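Local coordinates for protein isomaltose glucohydrolase (Kribbella flavida, PDB 5Z3E) that hydrolyses the alpha-1,6-glucosidic linkage of isomaltose from the non-reducing end to give beta-D-glucose and D-glucose in the cytoplasm, at residues 99-111 with 128-140. The protein carries 1 engineered substitution. Numbering follows the deposited sequence.
With GOL (glycerol), chain C.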
ATOM      1  N   TRP A  99      -3.252 -15.236   8.209  1.00  6.66           N
ATOM      2  CA  TRP A  99      -3.058 -14.414   9.396  1.00  6.92           C
ATOM      3  C   TRP A  99      -4.042 -13.257   9.405  1.00  6.54           C
ATOM      4  O   TRP A  99      -4.730 -13.033  10.411  1.00  6.85           O
ATOM      5  CB  TRP A  99      -1.608 -13.945   9.485  1.00  7.30           C
ATOM      6  CG  TRP A  99      -1.378 -13.043  10.649  1.00  7.84           C
ATOM      7  CD1 TRP A  99      -1.188 -13.400  11.938  1.00  8.99           C
ATOM      8  CD2 TRP A  99      -1.357 -11.609  10.620  1.00  8.06           C
ATOM      9  NE1 TRP A  99      -1.066 -12.293  12.730  1.00  9.75           N
ATOM     10  CE2 TRP A  99      -1.156 -11.170  11.953  1.00  8.80           C
ATOM     11  CE3 TRP A  99      -1.469 -10.658   9.609  1.00  9.16           C
ATOM     12  CZ2 TRP A  99      -1.090  -9.833  12.272  1.00  9.85           C
ATOM     13  CZ3 TRP A  99      -1.384  -9.341   9.932  1.00 10.24           C
ATOM     14  CH2 TRP A  99      -1.206  -8.932  11.251  1.00 10.70           C
ATOM     15  N   VAL A 100      -4.126 -12.515   8.305  1.00  6.32           N
ATOM     16  CA  VAL A 100      -5.025 -11.374   8.251  1.00  6.50           C
ATOM     17  C   VAL A 100      -6.473 -11.815   8.475  1.00  6.32           C
ATOM     18  O   VAL A 100      -7.218 -11.203   9.239  1.00  6.71           O
ATOM     19  CB  VAL A 100      -4.917 -10.605   6.919  1.00  6.72           C
ATOM     20  CG1 VAL A 100      -5.928  -9.478   6.897  1.00  7.07           C
ATOM     21  CG2 VAL A 100      -3.509 -10.076   6.672  1.00  7.31           C
ATOM     22  N   ASP A 101      -6.882 -12.844   7.751  1.00  6.47           N
ATOM     23  CA  ASP A 101      -8.247 -13.363   7.883  1.00  6.31           C
ATOM     24  C   ASP A 101      -8.557 -13.666   9.345  1.00  6.49           C
ATOM     25  O   ASP A 101      -9.598 -13.265   9.865  1.00  6.90           O
ATOM     26  CB  ASP A 101      -8.350 -14.603   7.003  1.00  6.83           C
ATOM     27  CG  ASP A 101      -9.628 -15.414   7.160  1.00  6.49           C
ATOM     28  OD1 ASP A 101     -10.702 -14.816   7.312  1.00  6.79           O
ATOM     29  OD2 ASP A 101      -9.484 -16.655   7.087  1.00  7.49           O
ATOM     30  N   GLY A 102      -7.672 -14.389  10.020  1.00  6.68           N
ATOM     31  CA  GLY A 102      -7.942 -14.727  11.404  1.00  7.29           C
ATOM     32  C   GLY A 102      -7.995 -13.516  12.308  1.00  6.75           C
ATOM     33  O   GLY A 102      -8.815 -13.449  13.244  1.00  7.46           O
ATOM     34  N   VAL A 103      -7.130 -12.547  12.074  1.00  7.04           N
ATOM     35  CA  VAL A 103      -7.143 -11.310  12.836  1.00  7.58           C
ATOM     36  C   VAL A 103      -8.472 -10.596  12.655  1.00  7.02           C
ATOM     37  O   VAL A 103      -9.039 -10.080  13.630  1.00  8.00           O
ATOM     38  CB  VAL A 103      -5.940 -10.442  12.416  1.00  9.35           C
ATOM     39  CG1 VAL A 103      -6.081  -9.011  12.884  1.00 11.74           C
ATOM     40  CG2 VAL A 103      -4.646 -11.061  12.936  1.00 11.00           C
ATOM     41  N   LEU A 104      -8.966 -10.531  11.415  1.00  6.85           N
ATOM     42  CA  LEU A 104     -10.217  -9.857  11.125  1.00  6.92           C
ATOM     43  C   LEU A 104     -11.430 -10.613  11.649  1.00  6.65           C
ATOM     44  O   LEU A 104     -12.358  -9.987  12.167  1.00  6.82           O
ATOM     45  CB  LEU A 104     -10.363  -9.603   9.613  1.00  8.28           C
ATOM     46  CG  LEU A 104      -9.386  -8.576   9.066  1.00 12.21           C
ATOM     47  CD1 LEU A 104      -9.564  -8.492   7.573  1.00 13.96           C
ATOM     48  CD2 LEU A 104      -9.534  -7.264   9.757  1.00 27.02           C
ATOM     49  N   ARG A 105     -11.449 -11.946  11.543  1.00  6.51           N
ATOM     50  CA  ARG A 105     -12.582 -12.668  12.094  1.00  6.42           C
ATOM     51  C   ARG A 105     -12.701 -12.397  13.595  1.00  6.72           C
ATOM     52  O   ARG A 105     -13.800 -12.318  14.134  1.00  7.21           O
ATOM     53  CB  ARG A 105     -12.497 -14.167  11.826  1.00  6.56           C
ATOM     54  CG  ARG A 105     -12.565 -14.565  10.351  1.00  6.35           C
ATOM     55  CD  ARG A 105     -12.717 -16.063  10.205  1.00  6.97           C
ATOM     56  NE  ARG A 105     -12.291 -16.531   8.888  1.00  6.67           N
ATOM     57  CZ  ARG A 105     -12.395 -17.781   8.480  1.00  7.10           C
ATOM     58  NH1 ARG A 105     -13.027 -18.686   9.208  1.00  7.69           N
ATOM     59  NH2 ARG A 105     -11.867 -18.132   7.310  1.00  7.62           N
ATOM     60  N   ARG A 106     -11.566 -12.252  14.287  1.00  6.76           N
ATOM     61  CA  ARG A 106     -11.591 -11.923  15.700  1.00  7.10           C
ATOM     62  C   ARG A 106     -12.208 -10.563  15.989  1.00  7.62           C
ATOM     63  O   ARG A 106     -12.586 -10.320  17.143  1.00  8.83           O
ATOM     64  CB  ARG A 106     -10.194 -12.042  16.309  1.00  7.54           C
ATOM     65  CG  ARG A 106      -9.793 -13.470  16.585  1.00  7.79           C
ATOM     66  CD  ARG A 106      -8.292 -13.678  16.695  1.00  8.31           C
ATOM     67  NE  ARG A 106      -7.738 -12.850  17.756  1.00  8.50           N
ATOM     68  CZ  ARG A 106      -6.447 -12.568  17.849  1.00  8.42           C
ATOM     69  NH1 ARG A 106      -5.584 -13.055  16.979  1.00  8.79           N
ATOM     70  NH2 ARG A 106      -6.036 -11.767  18.821  1.00  9.70           N
ATOM     71  N   ARG A 107     -12.281  -9.682  14.993  1.00  7.35           N
ATOM     72  CA  ARG A 107     -12.889  -8.366  15.099  1.00  7.61           C
ATOM     73  C   ARG A 107     -14.335  -8.326  14.614  1.00  7.46           C
ATOM     74  O   ARG A 107     -14.911  -7.247  14.517  1.00  8.17           O
ATOM     75  CB  ARG A 107     -12.046  -7.331  14.353  1.00  8.25           C
ATOM     76  CG  ARG A 107     -10.594  -7.255  14.777  1.00 10.25           C
ATOM     77  CD  ARG A 107     -10.382  -6.988  16.227  1.00 12.85           C
ATOM     78  NE  ARG A 107      -8.968  -6.947  16.548  1.00 11.72           N
ATOM     79  CZ  ARG A 107      -8.289  -5.917  17.024  1.00 10.09           C
ATOM     80  NH1 ARG A 107      -6.987  -6.041  17.241  1.00 10.72           N
ATOM     81  NH2 ARG A 107      -8.919  -4.739  17.237  1.00 10.98           N
ATOM     82  N   ARG A 108     -14.947  -9.487  14.345  1.00  7.79           N
ATOM     83  CA  ARG A 108     -16.333  -9.514  13.896  1.00  8.06           C
ATOM     84  C   ARG A 108     -17.251  -8.779  14.840  1.00  9.11           C
ATOM     85  O   ARG A 108     -18.125  -8.028  14.418  1.00 10.39           O
ATOM     86  CB  ARG A 108     -16.758 -10.976  13.756  1.00  8.94           C
ATOM     87  CG  ARG A 108     -18.194 -11.220  13.384  1.00  9.20           C
ATOM     88  CD  ARG A 108     -18.465 -11.013  11.894  1.00 10.18           C
ATOM     89  NE  ARG A 108     -18.730  -9.640  11.581  1.00 10.00           N
ATOM     90  CZ  ARG A 108     -18.984  -9.198  10.369  1.00  9.52           C
ATOM     91  NH1 ARG A 108     -18.711  -9.917   9.307  1.00 10.39           N
ATOM     92  NH2 ARG A 108     -19.479  -7.985  10.252  1.00 11.17           N
ATOM     93  N   GLY A 109     -17.099  -9.052  16.123  1.00 10.17           N
ATOM     94  CA  GLY A 109     -17.952  -8.403  17.122  1.00 12.12           C
ATOM     95  C   GLY A 109     -17.674  -6.924  17.266  1.00 11.37           C
ATOM     96  O   GLY A 109     -18.606  -6.119  17.360  1.00 11.62           O
ATOM     97  N   GLN A 110     -16.401  -6.525  17.226  1.00 10.68           N
ATOM     98  CA  GLN A 110     -16.042  -5.097  17.302  1.00 10.14           C
ATOM     99  C   GLN A 110     -16.673  -4.363  16.139  1.00  9.32           C
ATOM    100  O   GLN A 110     -17.251  -3.281  16.323  1.00  9.80           O
ATOM    101  CB  GLN A 110     -14.522  -4.936  17.345  1.00 10.96           C
ATOM    102  CG  GLN A 110     -14.076  -3.480  17.425  1.00 11.20           C
ATOM    103  CD  GLN A 110     -12.570  -3.321  17.555  1.00 11.55           C
ATOM    104  OE1 GLN A 110     -11.829  -4.280  17.516  1.00 12.61           O
ATOM    105  NE2 GLN A 110     -12.111  -2.077  17.673  1.00 14.18           N
ATOM    106  N   VAL A 111     -16.546  -4.905  14.924  1.00  8.87           N
ATOM    107  CA  VAL A 111     -17.132  -4.264  13.759  1.00  8.79           C
ATOM    108  C   VAL A 111     -18.653  -4.233  13.868  1.00  8.90           C
ATOM    109  O   VAL A 111     -19.274  -3.200  13.603  1.00  9.83           O
ATOM    110  CB  VAL A 111     -16.647  -4.921  12.463  1.00  8.89           C
ATOM    111  CG1 VAL A 111     -17.431  -4.470  11.266  1.00  9.69           C
ATOM    112  CG2 VAL A 111     -15.157  -4.639  12.296  1.00  9.22           C
ATOM    113  N   GLY A 128     -12.129   4.313  18.981  1.00 10.67           N
ATOM    114  CA  GLY A 128     -12.799   3.026  18.987  1.00 11.83           C
ATOM    115  C   GLY A 128     -12.661   2.218  17.698  1.00 10.25           C
ATOM    116  O   GLY A 128     -13.216   1.129  17.609  1.00 11.50           O
ATOM    117  N   MET A 129     -11.965   2.748  16.713  1.00  9.57           N
ATOM    118  CA  MET A 129     -11.918   2.125  15.404  1.00  9.04           C
ATOM    119  C   MET A 129     -10.932   0.961  15.363  1.00  8.83           C
ATOM    120  O   MET A 129     -10.173   0.714  16.295  1.00 10.09           O
ATOM    121  CB  MET A 129     -11.599   3.205  14.365  1.00  8.74           C
ATOM    122  CG  MET A 129     -12.637   4.322  14.348  1.00  9.22           C
ATOM    123  SD  MET A 129     -14.324   3.792  13.946  1.00 10.32           S
ATOM    124  CE  MET A 129     -14.182   3.703  12.201  1.00 10.41           C
ATOM    125  N   LEU A 130     -10.948   0.210  14.253  1.00  8.68           N
ATOM    126  CA  LEU A 130      -9.974  -0.866  14.086  1.00  8.64           C
ATOM    127  C   LEU A 130      -8.573  -0.264  13.968  1.00  8.68           C
ATOM    128  O   LEU A 130      -8.405   0.890  13.545  1.00  9.28           O
ATOM    129  CB  LEU A 130     -10.295  -1.709  12.851  1.00  8.83           C
ATOM    130  CG  LEU A 130     -11.558  -2.508  12.866  1.00  9.98           C
ATOM    131  CD1 LEU A 130     -11.677  -3.352  11.624  1.00 10.87           C
ATOM    132  CD2 LEU A 130     -11.620  -3.375  14.070  1.00 12.98           C
ATOM    133  N   PRO A 131      -7.554  -1.022  14.349  1.00  9.09           N
ATOM    134  CA  PRO A 131      -6.207  -0.453  14.481  1.00  9.51           C
ATOM    135  C   PRO A 131      -5.440  -0.367  13.170  1.00  9.10           C
ATOM    136  O   PRO A 131      -5.823  -0.950  12.139  1.00 10.13           O
ATOM    137  CB  PRO A 131      -5.517  -1.404  15.446  1.00 10.74           C
ATOM    138  CG  PRO A 131      -6.142  -2.715  15.083  1.00 11.05           C
ATOM    139  CD  PRO A 131      -7.609  -2.395  14.865  1.00  9.97           C
ATOM    140  N   THR A 132      -4.327   0.343  13.276  1.00  8.80           N
ATOM    141  CA  THR A 132      -3.322   0.453  12.232  1.00  9.09           C
ATOM    142  C   THR A 132      -2.204  -0.560  12.481  1.00  9.40           C
ATOM    143  O   THR A 132      -1.982  -1.458  11.674  1.00 11.10           O
ATOM    144  CB  THR A 132      -2.821   1.887  12.181  1.00  9.76           C
ATOM    145  OG1 THR A 132      -3.929   2.669  11.738  1.00 10.20           O
ATOM    146  CG2 THR A 132      -1.636   2.039  11.252  1.00 12.00           C
ATOM    147  N   ARG A 133      -1.503  -0.474  13.595  1.00  9.47           N
ATOM    148  CA  ARG A 133      -0.497  -1.488  13.909  1.00  9.96           C
ATOM    149  C   ARG A 133      -1.148  -2.698  14.521  1.00  9.03           C
ATOM    150  O   ARG A 133      -1.988  -2.550  15.420  1.00 10.09           O
ATOM    151  CB  ARG A 133       0.562  -0.960  14.886  1.00  9.89           C
ATOM    152  CG  ARG A 133       1.327   0.240  14.391  1.00 10.68           C
ATOM    153  CD  ARG A 133       2.522   0.504  15.269  1.00 11.31           C
ATOM    154  NE  ARG A 133       3.124   1.794  14.981  1.00 11.82           N
ATOM    155  CZ  ARG A 133       4.345   2.135  15.368  1.00 12.91           C
ATOM    156  NH1 ARG A 133       5.063   1.313  16.113  1.00 14.64           N
ATOM    157  NH2 ARG A 133       4.844   3.257  14.964  1.00 15.87           N
ATOM    158  N   PHE A 134      -0.718  -3.880  14.103  1.00  9.04           N
ATOM    159  CA  PHE A 134      -1.091  -5.152  14.742  1.00  8.84           C
ATOM    160  C   PHE A 134       0.149  -5.783  15.321  1.00  9.07           C
ATOM    161  O   PHE A 134       1.225  -5.778  14.709  1.00 10.01           O
ATOM    162  CB  PHE A 134      -1.694  -6.114  13.727  1.00  9.29           C
ATOM    163  CG  PHE A 134      -3.062  -5.746  13.276  1.00  9.20           C
ATOM    164  CD1 PHE A 134      -4.149  -6.129  14.020  1.00  9.47           C
ATOM    165  CD2 PHE A 134      -3.277  -4.984  12.121  1.00 10.02           C
ATOM    166  CE1 PHE A 134      -5.434  -5.809  13.610  1.00 10.42           C
ATOM    167  CE2 PHE A 134      -4.560  -4.659  11.720  1.00 10.92           C
ATOM    168  CZ  PHE A 134      -5.629  -5.096  12.459  1.00 10.69           C
ATOM    169  N   THR A 135      -0.008  -6.392  16.486  1.00  9.29           N
ATOM    170  CA  THR A 135       0.992  -7.314  16.972  1.00  9.44           C
ATOM    171  C   THR A 135       0.867  -8.621  16.181  1.00  9.24           C
ATOM    172  O   THR A 135      -0.137  -8.884  15.509  1.00  9.12           O
ATOM    173  CB  THR A 135       0.767  -7.591  18.487  1.00 10.52           C
ATOM    174  OG1 THR A 135      -0.484  -8.253  18.657  1.00 10.73           O
ATOM    175  CG2 THR A 135       0.787  -6.296  19.287  1.00 11.65           C
ATOM    176  N   PHE A 136       1.871  -9.493  16.276  1.00  9.32           N
ATOM    177  CA  PHE A 136       1.854 -10.711  15.495  1.00  9.81           C
ATOM    178  C   PHE A 136       0.787 -11.689  15.969  1.00  9.45           C
ATOM    179  O   PHE A 136       0.390 -12.563  15.197  1.00 10.99           O
ATOM    180  CB  PHE A 136       3.237 -11.357  15.450  1.00 11.27           C
ATOM    181  CG  PHE A 136       4.314 -10.484  14.850  1.00 11.90           C
ATOM    182  CD1 PHE A 136       4.065  -9.533  13.876  1.00 12.47           C
ATOM    183  CD2 PHE A 136       5.644 -10.622  15.284  1.00 15.23           C
ATOM    184  CE1 PHE A 136       5.084  -8.723  13.373  1.00 14.02           C
ATOM    185  CE2 PHE A 136       6.662  -9.794  14.760  1.00 15.86           C
ATOM    186  CZ  PHE A 136       6.380  -8.872  13.826  1.00 15.48           C
ATOM    187  N   ASP A 137       0.335 -11.552  17.217  1.00  9.62           N
ATOM    188  CA  ASP A 137      -0.806 -12.265  17.751  1.00  9.84           C
ATOM    189  C   ASP A 137      -2.146 -11.536  17.545  1.00  9.78           C
ATOM    190  O   ASP A 137      -3.169 -11.986  18.076  1.00 10.91           O
ATOM    191  CB  ASP A 137      -0.578 -12.716  19.204  1.00 10.37           C
ATOM    192  CG  ASP A 137      -0.117 -11.652  20.154  1.00 11.73           C
ATOM    193  OD1 ASP A 137       0.219 -10.540  19.745  1.00 13.44           O
ATOM    194  OD2 ASP A 137       0.021 -11.992  21.333  1.00 14.75           O
ATOM    195  N   GLY A 138      -2.161 -10.503  16.714  1.00  9.52           N
ATOM    196  CA  GLY A 138      -3.418  -9.931  16.271  1.00  9.38           C
ATOM    197  C   GLY A 138      -4.098  -8.903  17.148  1.00  9.45           C
ATOM    198  O   GLY A 138      -5.252  -8.567  16.900  1.00  9.96           O
ATOM    199  N   ASN A 139      -3.372  -8.383  18.144  1.00  9.79           N
ATOM    200  CA  ASN A 139      -3.881  -7.363  19.018  1.00  9.96           C
ATOM    201  C   ASN A 139      -3.561  -5.980  18.485  1.00  9.50           C
ATOM    202  O   ASN A 139      -2.668  -5.821  17.621  1.00 10.17           O
ATOM    203  CB  ASN A 139      -3.308  -7.558  20.420  1.00 10.73           C
ATOM    204  CG  ASN A 139      -3.629  -8.925  20.967  1.00 11.92           C
ATOM    205  OD1 ASN A 139      -4.734  -9.450  20.761  1.00 13.80           O
ATOM    206  ND2 ASN A 139      -2.690  -9.562  21.569  1.00 12.63           N
ATOM    207  N   ASP A 140      -4.227  -4.943  18.982  1.00 10.86           N
ATOM    208  CA  ASP A 140      -3.878  -3.587  18.622  1.00 10.87           C
ATOM    209  C   ASP A 140      -2.434  -3.348  19.058  1.00 11.12           C
ATOM    210  O   ASP A 140      -2.082  -3.557  20.219  1.00 13.06           O
ATOM    211  CB  ASP A 140      -4.748  -2.553  19.336  1.00 11.76           C
ATOM    212  CG  ASP A 140      -6.191  -2.530  18.879  1.00 12.63           C
ATOM    213  OD1 ASP A 140      -6.618  -3.433  18.166  1.00 13.11           O
ATOM    214  OD2 ASP A 140      -6.884  -1.591  19.254  1.00 15.33           O
TER
HETATM  215  C1  GOL C 402      -7.877  -8.165  19.762  1.00 23.87           C
HETATM  216  O1  GOL C 402      -6.980  -8.013  20.758  1.00 19.82           O
HETATM  217  C2  GOL C 402      -8.558  -9.566  19.391  1.00 27.57           C
HETATM  218  O2  GOL C 402      -8.169 -10.473  20.449  1.00 24.62           O
HETATM  219  C3  GOL C 402      -9.949  -9.331  19.069  1.00 22.27           C
HETATM  220  O3  GOL C 402     -11.003 -10.069  19.531  1.00 19.96           O
HETATM  221  O   HOH W   1      -7.787  -9.481  16.147  1.00 10.39           O
HETATM  222  O   HOH W   2      -9.301  -1.332  17.933  1.00 17.88           O
HETATM  223  O   HOH W   3     -14.439  -0.433  19.373  1.00 17.94           O
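Gly128 O accepts a weak hydrogen bond from Gln110 NE2 (3.4 Å). A water that accepts from Gln110 NE2 also lies within bonding distance of Met129 O and Asp140 OD2. Leu130 CD2 lies against the Gln110 amide, 3.6 Å from OE1, the two side chains running antiparallel. Its other methyl, CD1, meets Val111 CG2. Pro131 CD comes 3.6 Å from Arg107 NH2. Phe134 follows in a short, weakly bonded strand paired antiparallel with strand 71-72. Its CE1 packs tightly on Val103 CG1 (3.3 Å), and its CB touches Trp99 CH2 at the indole edge. In the (alpha/alpha)6 barrel typical of family 15 glycoside hydrolases, this contact ties the turn between helices 90-105 and 108-119 to a loop near the active site. Pro131 is about 10 Å, side chain to side chain, from Glu198, the probable proton donor. Thr135 to Gly138 form a type I turn, its Phe136 and Asp137 carbonyls bonded by side chains of helix 90-105 and the turn after it. Phe136 O accepts from Trp99 NE1 (2.9 Å) above the carbonyl plane. Asp137 O is gripped by both Arg106 NH1 and NH2, in the guanidinium plane. Gly138 CA sits 3.7 Å from Val103 CG2, left-handed (phi 84°) as suits glycine. Its O takes a nearly straight bond from Arg107 NH1 (168°) and another from water 1. A glycerol, probably from the crystallisation liquor, bridges Asn139 OD1 and Arg106. Asp140 OD1 receives both Arg107 NH1 and NH2 at 2.8 Å, with carboxylate and guanidinium nearly coplanar. The bend at chi2 (-57°) turns the guanidinium edge to meet both oxygens, and NH2 also binds Gln110 OE1. A methionine at Arg107 would probably leave the Asp140 carboxylate without this countercharge and the Gln110 amide freer to turn.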